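Local coordinates for concanavalin A-like lectin protein kinase family protein (Theobroma cacao, PDB 6CTH) that probably transfers phosphate from ATP to hydroxyl groups of proteins as a plant lectin-type receptor kinase, at residues 58-69 / 158-166; 196-204 / 274-283. All coordinates share one frame; numbering follows the deposited sequence. Where two conformers were deposited one is given.

Overall arrangement
Both contacts belong to one protein kinase domain, contact 1 closing before contact 2 opens along the chain; their centres lie about 20 Å apart. Contact 1 joins helix 54-66, the αC helix of the N-terminal lobe, to the DFG segment that runs into strand 164-166, beside the magnesium ion and the bound inhibitor. Contact 2 lies within the helical C-terminal lobe, where helix 196-212, the αF helix of kinases, meets the turn leading into helix 280-287. The ring of H139 meets F160 of contact 1, while its backbone N is hydrogen-bonded to D199 of helix 196-212. H139 thus links the DFG phenylalanine to the αF helix, as in kinases with an assembled regulatory spine.

Contact 1: 58-69 / 158-166; sequences EYASEVKIISRL and GDFGLARLV. With MG (magnesium ion), chain C.
In the kinase active site, the DFG motif D159-F160-G161 packs its F160 ring on I65 and I66 of the αC helix and on L69 of the turn just after it. L69 CD1 lies over one face of the ring, 4.0 Å from its centroid and offset toward the rim, a CH-pi contact. I66 CD1 comes to 3.8 Å from F160 CD2, the two side chains crossing at about a right angle. E62 OE1 accepts a hydrogen bond from F160 N at 2.7 Å, on the syn side but 30° out of the carboxylate plane; E62 CG is anti to its own backbone N (chi1 171°) and the chain bends at chi2, bringing the carboxylate to the motif. E62 OE2 is held by Y91 OH. S61, short enough to face the turn closely, donates from OG to F160 O at 2.9 Å, in the carbonyl plane. G161, lacking a side chain, lets E58 OE1 come to 3.4 Å from its CA. D159 OD2 binds magnesium at 2.1 Å, joined by D141; a metal-bound water, 2.6 Å from E58 OE1, lies between it and D159 OD1. F160 between I66 and H139, with L77 touching I66, is typical of an assembled regulatory spine in the DFG-in state.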
loop_
_atom_site.group_PDB
_atom_site.type_symbol
_atom_site.label_atom_id
_atom_site.label_comp_id
_atom_site.label_asym_id
_atom_site.label_seq_id
_atom_site.Cartn_x
_atom_site.Cartn_y
_atom_site.Cartn_z
ATOM N N GLU A 58 -3.557 3.524 -17.048
ATOM C CA GLU A 58 -2.793 3.133 -15.856
ATOM C C GLU A 58 -1.385 2.699 -16.218
ATOM O O GLU A 58 -0.459 3.057 -15.507
ATOM C CB GLU A 58 -3.469 2.075 -14.986
ATOM C CG GLU A 58 -4.732 2.585 -14.294
ATOM C CD GLU A 58 -5.115 1.793 -13.057
ATOM O OE1 GLU A 58 -4.428 1.823 -12.011
ATOM O OE2 GLU A 58 -6.160 1.120 -13.088
ATOM N N TYR A 59 -1.198 1.997 -17.338
ATOM C CA TYR A 59 0.142 1.727 -17.840
ATOM C C TYR A 59 0.917 3.029 -18.056
ATOM O O TYR A 59 2.068 3.168 -17.607
ATOM C CB TYR A 59 0.069 0.935 -19.177
ATOM C CG TYR A 59 1.373 0.807 -19.883
ATOM C CD1 TYR A 59 2.245 -0.249 -19.604
ATOM C CD2 TYR A 59 1.792 1.779 -20.778
ATOM C CE1 TYR A 59 3.490 -0.338 -20.237
ATOM C CE2 TYR A 59 3.012 1.689 -21.429
ATOM C CZ TYR A 59 3.853 0.633 -21.153
ATOM O OH TYR A 59 5.055 0.581 -21.783
ATOM N N ALA A 60 0.288 4.004 -18.707
ATOM C CA ALA A 60 0.990 5.255 -19.067
ATOM C C ALA A 60 1.402 6.067 -17.831
ATOM O O ALA A 60 2.558 6.570 -17.736
ATOM C CB ALA A 60 0.118 6.096 -19.977
ATOM N N SER A 61 0.464 6.163 -16.889
ATOM C CA SER A 61 0.714 6.728 -15.585
ATOM C C SER A 61 1.845 5.977 -14.864
ATOM O O SER A 61 2.734 6.618 -14.295
ATOM C CB SER A 61 -0.569 6.739 -14.724
ATOM O OG SER A 61 -0.235 7.135 -13.396
ATOM N N GLU A 62 1.817 4.651 -14.848
ATOM C CA GLU A 62 2.850 3.915 -14.147
ATOM C C GLU A 62 4.219 4.239 -14.731
ATOM O O GLU A 62 5.137 4.584 -13.968
ATOM C CB GLU A 62 2.593 2.420 -14.124
ATOM C CG GLU A 62 3.735 1.524 -13.594
ATOM C CD GLU A 62 3.569 1.014 -12.169
ATOM O OE1 GLU A 62 2.570 1.303 -11.511
ATOM O OE2 GLU A 62 4.445 0.254 -11.705
ATOM N N VAL A 63 4.378 4.145 -16.058
ATOM C CA VAL A 63 5.712 4.402 -16.657
ATOM C C VAL A 63 6.221 5.804 -16.367
ATOM O O VAL A 63 7.423 5.994 -16.036
ATOM C CB VAL A 63 5.725 4.147 -18.167
ATOM C CG1 VAL A 63 7.056 4.579 -18.785
ATOM C CG2 VAL A 63 5.504 2.687 -18.396
ATOM N N LYS A 64 5.322 6.777 -16.507
ATOM C CA LYS A 64 5.651 8.193 -16.324
ATOM C C LYS A 64 6.151 8.454 -14.920
ATOM O O LYS A 64 7.189 9.094 -14.728
ATOM C CB LYS A 64 4.414 9.060 -16.571
ATOM C CG LYS A 64 4.711 10.563 -16.526
ATOM C CD LYS A 64 3.433 11.357 -16.321
ATOM C CE LYS A 64 3.749 12.839 -16.331
ATOM N NZ LYS A 64 2.508 13.644 -16.258
ATOM N N ILE A 65 5.381 7.972 -13.942
ATOM C CA ILE A 65 5.631 8.279 -12.551
ATOM C C ILE A 65 6.817 7.445 -12.029
ATOM O O ILE A 65 7.714 7.960 -11.368
ATOM C CB ILE A 65 4.375 8.008 -11.701
ATOM C CG1 ILE A 65 3.157 8.846 -12.143
ATOM C CG2 ILE A 65 4.659 8.229 -10.219
ATOM C CD1 ILE A 65 3.402 10.320 -12.072
ATOM N N ILE A 66 6.764 6.136 -12.234
ATOM C CA ILE A 66 7.758 5.250 -11.598
ATOM C C ILE A 66 9.189 5.518 -12.083
ATOM O O ILE A 66 10.157 5.322 -11.311
ATOM C CB ILE A 66 7.333 3.765 -11.689
ATOM C CG1 ILE A 66 7.985 2.952 -10.582
ATOM C CG2 ILE A 66 7.675 3.191 -13.066
ATOM C CD1 ILE A 66 7.527 1.503 -10.535
ATOM N N SER A 67 9.300 6.035 -13.320
ATOM C CA SER A 67 10.566 6.474 -13.927
ATOM C C SER A 67 11.233 7.605 -13.139
ATOM O O SER A 67 12.461 7.735 -13.153
ATOM C CB SER A 67 10.374 6.903 -15.409
ATOM O OG SER A 67 9.867 8.245 -15.544
ATOM N N ARG A 68 10.424 8.414 -12.460
ATOM C CA ARG A 68 10.897 9.528 -11.650
ATOM C C ARG A 68 11.227 9.213 -10.195
ATOM O O ARG A 68 11.524 10.153 -9.451
ATOM C CB ARG A 68 9.841 10.635 -11.593
ATOM C CG ARG A 68 9.558 11.197 -12.940
ATOM C CD ARG A 68 8.410 12.123 -12.886
ATOM N NE ARG A 68 8.100 12.502 -14.255
ATOM C CZ ARG A 68 8.102 13.731 -14.747
ATOM N NH1 ARG A 68 8.338 14.772 -13.987
ATOM N NH2 ARG A 68 7.746 13.899 -16.020
ATOM N N LEU A 69 11.095 7.949 -9.779
ATOM C CA LEU A 69 11.224 7.563 -8.397
ATOM C C LEU A 69 12.323 6.541 -8.163
ATOM O O LEU A 69 12.408 5.561 -8.878
ATOM C CB LEU A 69 9.906 6.931 -7.935
ATOM C CG LEU A 69 8.629 7.747 -8.143
ATOM C CD1 LEU A 69 7.412 6.903 -7.762
ATOM C CD2 LEU A 69 8.703 8.993 -7.296
ATOM N N GLY A 158 4.298 0.010 -4.209
ATOM C CA GLY A 158 4.173 0.078 -5.641
ATOM C C GLY A 158 2.781 0.439 -6.087
ATOM O O GLY A 158 1.963 0.893 -5.288
ATOM N N ASP A 159 2.520 0.115 -7.354
ATOM C CA ASP A 159 1.296 0.463 -8.094
ATOM C C ASP A 159 1.054 1.949 -8.218
ATOM O O ASP A 159 0.304 2.544 -7.415
ATOM C CB ASP A 159 0.027 -0.161 -7.417
ATOM C CG ASP A 159 -1.264 0.107 -8.201
ATOM O OD1 ASP A 159 -1.207 0.382 -9.411
ATOM O OD2 ASP A 159 -2.325 0.074 -7.526
ATOM N N PHE A 160 1.592 2.523 -9.277
ATOM C CA PHE A 160 1.442 3.937 -9.604
ATOM C C PHE A 160 0.434 4.202 -10.720
ATOM O O PHE A 160 0.441 5.263 -11.331
ATOM C CB PHE A 160 2.823 4.531 -9.905
ATOM C CG PHE A 160 3.741 4.342 -8.739
ATOM C CD1 PHE A 160 3.722 5.199 -7.704
ATOM C CD2 PHE A 160 4.614 3.242 -8.723
ATOM C CE1 PHE A 160 4.524 5.009 -6.575
ATOM C CE2 PHE A 160 5.453 3.061 -7.616
ATOM C CZ PHE A 160 5.346 3.893 -6.537
ATOM N N GLY A 161 -0.508 3.294 -10.924
ATOM C CA GLY A 161 -1.448 3.462 -12.036
ATOM C C GLY A 161 -2.439 4.596 -11.887
ATOM O O GLY A 161 -2.878 5.136 -12.894
ATOM N N LEU A 162 -2.746 4.970 -10.644
ATOM C CA LEU A 162 -3.574 6.128 -10.307
ATOM C C LEU A 162 -2.757 7.339 -9.817
ATOM O O LEU A 162 -3.331 8.390 -9.485
ATOM C CB LEU A 162 -4.612 5.746 -9.245
ATOM C CG LEU A 162 -5.727 4.822 -9.692
ATOM C CD1 LEU A 162 -6.640 4.540 -8.526
ATOM C CD2 LEU A 162 -6.466 5.482 -10.843
ATOM N N ALA A 163 -1.427 7.203 -9.746
ATOM C CA ALA A 163 -0.596 8.244 -9.160
ATOM C C ALA A 163 -0.525 9.468 -10.059
ATOM O O ALA A 163 -0.592 9.344 -11.291
ATOM C CB ALA A 163 0.809 7.700 -8.900
ATOM N N ARG A 164 -0.395 10.636 -9.453
ATOM C CA ARG A 164 -0.322 11.858 -10.221
ATOM C C ARG A 164 0.725 12.836 -9.721
ATOM O O ARG A 164 0.966 12.939 -8.528
ATOM C CB ARG A 164 -1.681 12.563 -10.202
ATOM C CG ARG A 164 -2.823 11.746 -10.771
ATOM C CD ARG A 164 -2.716 11.635 -12.279
ATOM N NE ARG A 164 -3.846 10.916 -12.848
ATOM C CZ ARG A 164 -3.880 9.604 -13.033
ATOM N NH1 ARG A 164 -2.844 8.857 -12.698
ATOM N NH2 ARG A 164 -4.953 9.038 -13.557
ATOM N N LEU A 165 1.355 13.536 -10.654
ATOM C CA LEU A 165 2.281 14.610 -10.305
ATOM C C LEU A 165 1.554 15.899 -10.028
ATOM O O LEU A 165 0.604 16.222 -10.728
ATOM C CB LEU A 165 3.233 14.863 -11.484
ATOM C CG LEU A 165 4.270 13.793 -11.706
ATOM C CD1 LEU A 165 4.984 14.053 -13.025
ATOM C CD2 LEU A 165 5.309 13.762 -10.592
ATOM N N VAL A 166 1.968 16.642 -9.016
ATOM C CA VAL A 166 1.363 17.940 -8.731
ATOM C C VAL A 166 2.245 19.035 -9.369
ATOM O O VAL A 166 3.273 19.399 -8.804
ATOM C CB VAL A 166 1.208 18.140 -7.211
ATOM C CG1 VAL A 166 0.467 19.427 -6.862
ATOM C CG2 VAL A 166 0.501 16.945 -6.599
HETATM MG MG MG C . -4.363 0.475 -8.025
HETATM O O HOH W 1 -3.886 0.120 -10.149
HETATM O O HOH W 2 4.346 -1.188 -9.156
HETATM O O HOH W 3 0.698 12.938 -13.619
HETATM O O HOH W 4 -4.597 -1.477 -7.551
HETATM O O HOH W 5 -6.335 0.708 -8.653
HETATM O O HOH W 6 -3.849 2.445 -8.567
#

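Contact 2: 196-204 / 274-283; sequences KESDVYSFG and HNLRPSIRQV
R277 reaches across to helix 196-204, the start of the αF helix in the kinase C-terminal lobe, and lays its guanidinium beside Y201. Its NH1 gives a weak hydrogen bond to E197 O (3.0 Å), a carbonyl that also accepts Y201 N within the helix. The Y201 ring is inclined by 66° to the guanidinium, with CD2 over one face of that group; H274 CA covers the opposite face, 3.5 Å above the plane. Arginine suits this place because its extended chain, straight from CG to NE, carries a flat, many-donor group into a buried site. Nearby, the branched V200 packs against the turn, its CG1 3.6 Å from P278 O. Farther along, I280 CD1 sits almost exactly over the centre of the F203 ring, a CH-pi contact 4.1 Å from the centroid. That ring, carried toward 280-283 with CG anti to the backbone N (chi1 172°), also meets V283 CG1 through CE2 at 3.7 Å.

In the next shell, R277 NH1 forms a salt bridge with E187 of the APE motif, the glutamate-arginine pair familiar in protein kinases, and NE is bonded to H271 O. Helix 112-132 adds V119 and L122 against F203. Helix 280-287 is started by a capping box: Q282 N donates to S279 OG at 3.2 Å, and S279 N donates to Q282 OE1 at 3.0 Å.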
loop_
_atom_site.group_PDB
_atom_site.type_symbol
_atom_site.label_atom_id
_atom_site.label_comp_id
_atom_site.label_asym_id
_atom_site.label_seq_id
_atom_site.Cartn_x
_atom_site.Cartn_y
_atom_site.Cartn_z
ATOM N N LYS A 196 -2.301 15.337 -0.431
ATOM C CA LYS A 196 -1.419 14.645 0.504
ATOM C C LYS A 196 -2.245 14.036 1.654
ATOM O O LYS A 196 -1.999 12.922 2.063
ATOM C CB LYS A 196 -0.370 15.609 1.091
ATOM C CG LYS A 196 0.640 16.098 0.044
ATOM C CD LYS A 196 1.600 17.153 0.631
ATOM C CE LYS A 196 2.413 17.769 -0.509
ATOM N NZ LYS A 196 3.199 18.950 0.021
ATOM N N GLU A 197 -3.235 14.781 2.099
ATOM C CA GLU A 197 -4.101 14.368 3.226
ATOM C C GLU A 197 -4.974 13.129 2.875
ATOM O O GLU A 197 -5.254 12.294 3.750
ATOM C CB GLU A 197 -4.982 15.532 3.681
ATOM C CG GLU A 197 -4.260 16.686 4.382
ATOM C CD GLU A 197 -3.433 17.509 3.429
ATOM O OE1 GLU A 197 -3.794 17.598 2.236
ATOM O OE2 GLU A 197 -2.343 18.018 3.819
ATOM N N SER A 198 -5.424 13.009 1.636
ATOM C CA SER A 198 -6.113 11.784 1.223
ATOM C C SER A 198 -5.176 10.543 1.199
ATOM O O SER A 198 -5.590 9.473 1.592
ATOM C CB SER A 198 -6.954 11.956 -0.066
ATOM O OG SER A 198 -6.150 12.090 -1.223
ATOM N N ASP A 199 -3.920 10.747 0.817
ATOM C CA ASP A 199 -2.924 9.691 0.878
ATOM C C ASP A 199 -2.662 9.310 2.344
ATOM O O ASP A 199 -2.524 8.141 2.666
ATOM C CB ASP A 199 -1.614 10.141 0.230
ATOM C CG ASP A 199 -1.517 9.765 -1.236
ATOM O OD1 ASP A 199 -2.438 9.113 -1.760
ATOM O OD2 ASP A 199 -0.504 10.126 -1.864
ATOM N N VAL A 200 -2.576 10.310 3.228
ATOM C CA VAL A 200 -2.335 10.060 4.657
ATOM C C VAL A 200 -3.531 9.254 5.247
ATOM O O VAL A 200 -3.322 8.390 6.038
ATOM C CB VAL A 200 -2.002 11.377 5.420
ATOM C CG1 VAL A 200 -2.178 11.227 6.918
ATOM C CG2 VAL A 200 -0.578 11.783 5.080
ATOM N N TYR A 201 -4.742 9.537 4.816
ATOM C CA TYR A 201 -5.946 8.766 5.252
ATOM C C TYR A 201 -5.729 7.287 4.934
ATOM O O TYR A 201 -5.826 6.432 5.832
ATOM C CB TYR A 201 -7.172 9.345 4.619
ATOM C CG TYR A 201 -8.415 8.532 5.015
ATOM C CD1 TYR A 201 -8.734 7.345 4.376
ATOM C CD2 TYR A 201 -9.194 8.956 6.072
ATOM C CE1 TYR A 201 -9.832 6.606 4.789
ATOM C CE2 TYR A 201 -10.282 8.210 6.504
ATOM C CZ TYR A 201 -10.589 7.079 5.831
ATOM O OH TYR A 201 -11.700 6.326 6.258
ATOM N N SER A 202 -5.338 6.977 3.690
ATOM C CA SER A 202 -5.109 5.585 3.301
ATOM C C SER A 202 -4.008 4.965 4.138
ATOM O O SER A 202 -4.116 3.839 4.554
ATOM C CB SER A 202 -4.703 5.479 1.833
ATOM O OG SER A 202 -5.613 6.168 0.981
ATOM N N PHE A 203 -2.920 5.715 4.377
ATOM C CA PHE A 203 -1.851 5.231 5.255
ATOM C C PHE A 203 -2.376 4.854 6.666
ATOM O O PHE A 203 -1.962 3.831 7.246
ATOM C CB PHE A 203 -0.731 6.329 5.370
ATOM C CG PHE A 203 0.326 6.030 6.406
ATOM C CD1 PHE A 203 1.441 5.298 6.085
ATOM C CD2 PHE A 203 0.172 6.467 7.711
ATOM C CE1 PHE A 203 2.401 4.986 7.053
ATOM C CE2 PHE A 203 1.114 6.150 8.681
ATOM C CZ PHE A 203 2.239 5.418 8.346
ATOM N N GLY A 204 -3.245 5.702 7.202
ATOM C CA GLY A 204 -3.906 5.489 8.533
ATOM C C GLY A 204 -4.630 4.153 8.551
ATOM O O GLY A 204 -4.422 3.357 9.471
ATOM N N HIS A 274 -10.233 16.224 6.813
ATOM C CA HIS A 274 -8.899 16.260 6.232
ATOM C C HIS A 274 -7.982 17.300 6.865
ATOM O O HIS A 274 -6.798 17.080 6.953
ATOM C CB HIS A 274 -8.947 16.442 4.710
ATOM C CG HIS A 274 -9.470 17.765 4.279
ATOM N ND1 HIS A 274 -8.649 18.861 4.113
ATOM C CD2 HIS A 274 -10.725 18.172 3.981
ATOM C CE1 HIS A 274 -9.393 19.914 3.813
ATOM N NE2 HIS A 274 -10.652 19.517 3.697
ATOM N N ASN A 275 -8.538 18.412 7.336
ATOM C CA ASN A 275 -7.681 19.456 7.936
ATOM C C ASN A 275 -7.062 19.068 9.288
ATOM O O ASN A 275 -6.151 19.744 9.751
ATOM C CB ASN A 275 -8.438 20.791 8.034
ATOM C CG ASN A 275 -9.474 20.799 9.119
ATOM O OD1 ASN A 275 -10.301 19.924 9.183
ATOM N ND2 ASN A 275 -9.424 21.797 9.984
ATOM N N LEU A 276 -7.510 17.981 9.907
ATOM C CA LEU A 276 -6.955 17.541 11.178
ATOM C C LEU A 276 -5.956 16.431 11.043
ATOM O O LEU A 276 -5.431 15.945 12.055
ATOM C CB LEU A 276 -8.112 17.074 12.085
ATOM C CG LEU A 276 -9.222 18.099 12.389
ATOM C CD1 LEU A 276 -10.186 17.548 13.462
ATOM C CD2 LEU A 276 -8.646 19.417 12.886
ATOM N N ARG A 277 -5.692 15.967 9.806
ATOM C CA ARG A 277 -4.719 14.922 9.604
ATOM C C ARG A 277 -3.315 15.503 9.604
ATOM O O ARG A 277 -3.113 16.650 9.172
ATOM C CB ARG A 277 -4.965 14.190 8.268
ATOM C CG ARG A 277 -6.328 13.479 8.210
ATOM C CD ARG A 277 -6.603 12.823 6.879
ATOM N NE ARG A 277 -8.040 12.610 6.728
ATOM C CZ ARG A 277 -8.716 12.805 5.614
ATOM N NH1 ARG A 277 -8.101 13.070 4.474
ATOM N NH2 ARG A 277 -10.016 12.716 5.642
ATOM N N PRO A 278 -2.338 14.718 10.083
ATOM C CA PRO A 278 -0.956 15.151 10.096
ATOM C C PRO A 278 -0.311 15.105 8.725
ATOM O O PRO A 278 -0.817 14.430 7.835
ATOM C CB PRO A 278 -0.282 14.106 10.972
ATOM C CG PRO A 278 -1.080 12.843 10.716
ATOM C CD PRO A 278 -2.477 13.340 10.574
ATOM N N SER A 279 0.832 15.778 8.595
ATOM C CA SER A 279 1.738 15.505 7.520
ATOM C C SER A 279 2.456 14.189 7.780
ATOM O O SER A 279 2.612 13.741 8.920
ATOM C CB SER A 279 2.782 16.603 7.350
ATOM O OG SER A 279 3.678 16.650 8.450
ATOM N N ILE A 280 2.970 13.562 6.712
ATOM C CA ILE A 280 3.656 12.300 6.919
ATOM C C ILE A 280 4.964 12.527 7.734
ATOM O O ILE A 280 5.385 11.651 8.468
ATOM C CB ILE A 280 3.894 11.529 5.601
ATOM C CG1 ILE A 280 4.312 10.086 5.882
ATOM C CG2 ILE A 280 4.870 12.257 4.704
ATOM C CD1 ILE A 280 3.225 9.241 6.465
ATOM N N ARG A 281 5.601 13.676 7.592
ATOM C CA ARG A 281 6.770 13.959 8.421
ATOM C C ARG A 281 6.421 13.983 9.925
ATOM O O ARG A 281 7.168 13.441 10.744
ATOM C CB ARG A 281 7.460 15.251 7.973
ATOM C CG ARG A 281 8.782 15.467 8.665
ATOM C CD ARG A 281 9.511 16.710 8.156
ATOM N NE ARG A 281 9.703 16.810 6.702
ATOM C CZ ARG A 281 10.711 16.306 6.039
ATOM N NH1 ARG A 281 11.570 15.542 6.652
ATOM N NH2 ARG A 281 10.773 16.496 4.752
ATOM N N GLN A 282 5.265 14.535 10.280
ATOM C CA GLN A 282 4.819 14.547 11.680
ATOM C C GLN A 282 4.538 13.159 12.177
ATOM O O GLN A 282 4.823 12.840 13.328
ATOM C CB GLN A 282 3.586 15.415 11.859
ATOM C CG GLN A 282 3.814 16.913 11.677
ATOM C CD GLN A 282 2.521 17.716 11.651
ATOM O OE1 GLN A 282 1.510 17.340 11.037
ATOM N NE2 GLN A 282 2.538 18.839 12.362
ATOM N N VAL A 283 3.940 12.318 11.304
ATOM C CA VAL A 283 3.707 10.925 11.621
ATOM C C VAL A 283 5.000 10.211 11.962
ATOM O O VAL A 283 5.063 9.504 12.954
ATOM C CB VAL A 283 3.019 10.203 10.405
ATOM C CG1 VAL A 283 3.072 8.688 10.531
ATOM C CG2 VAL A 283 1.579 10.694 10.267
#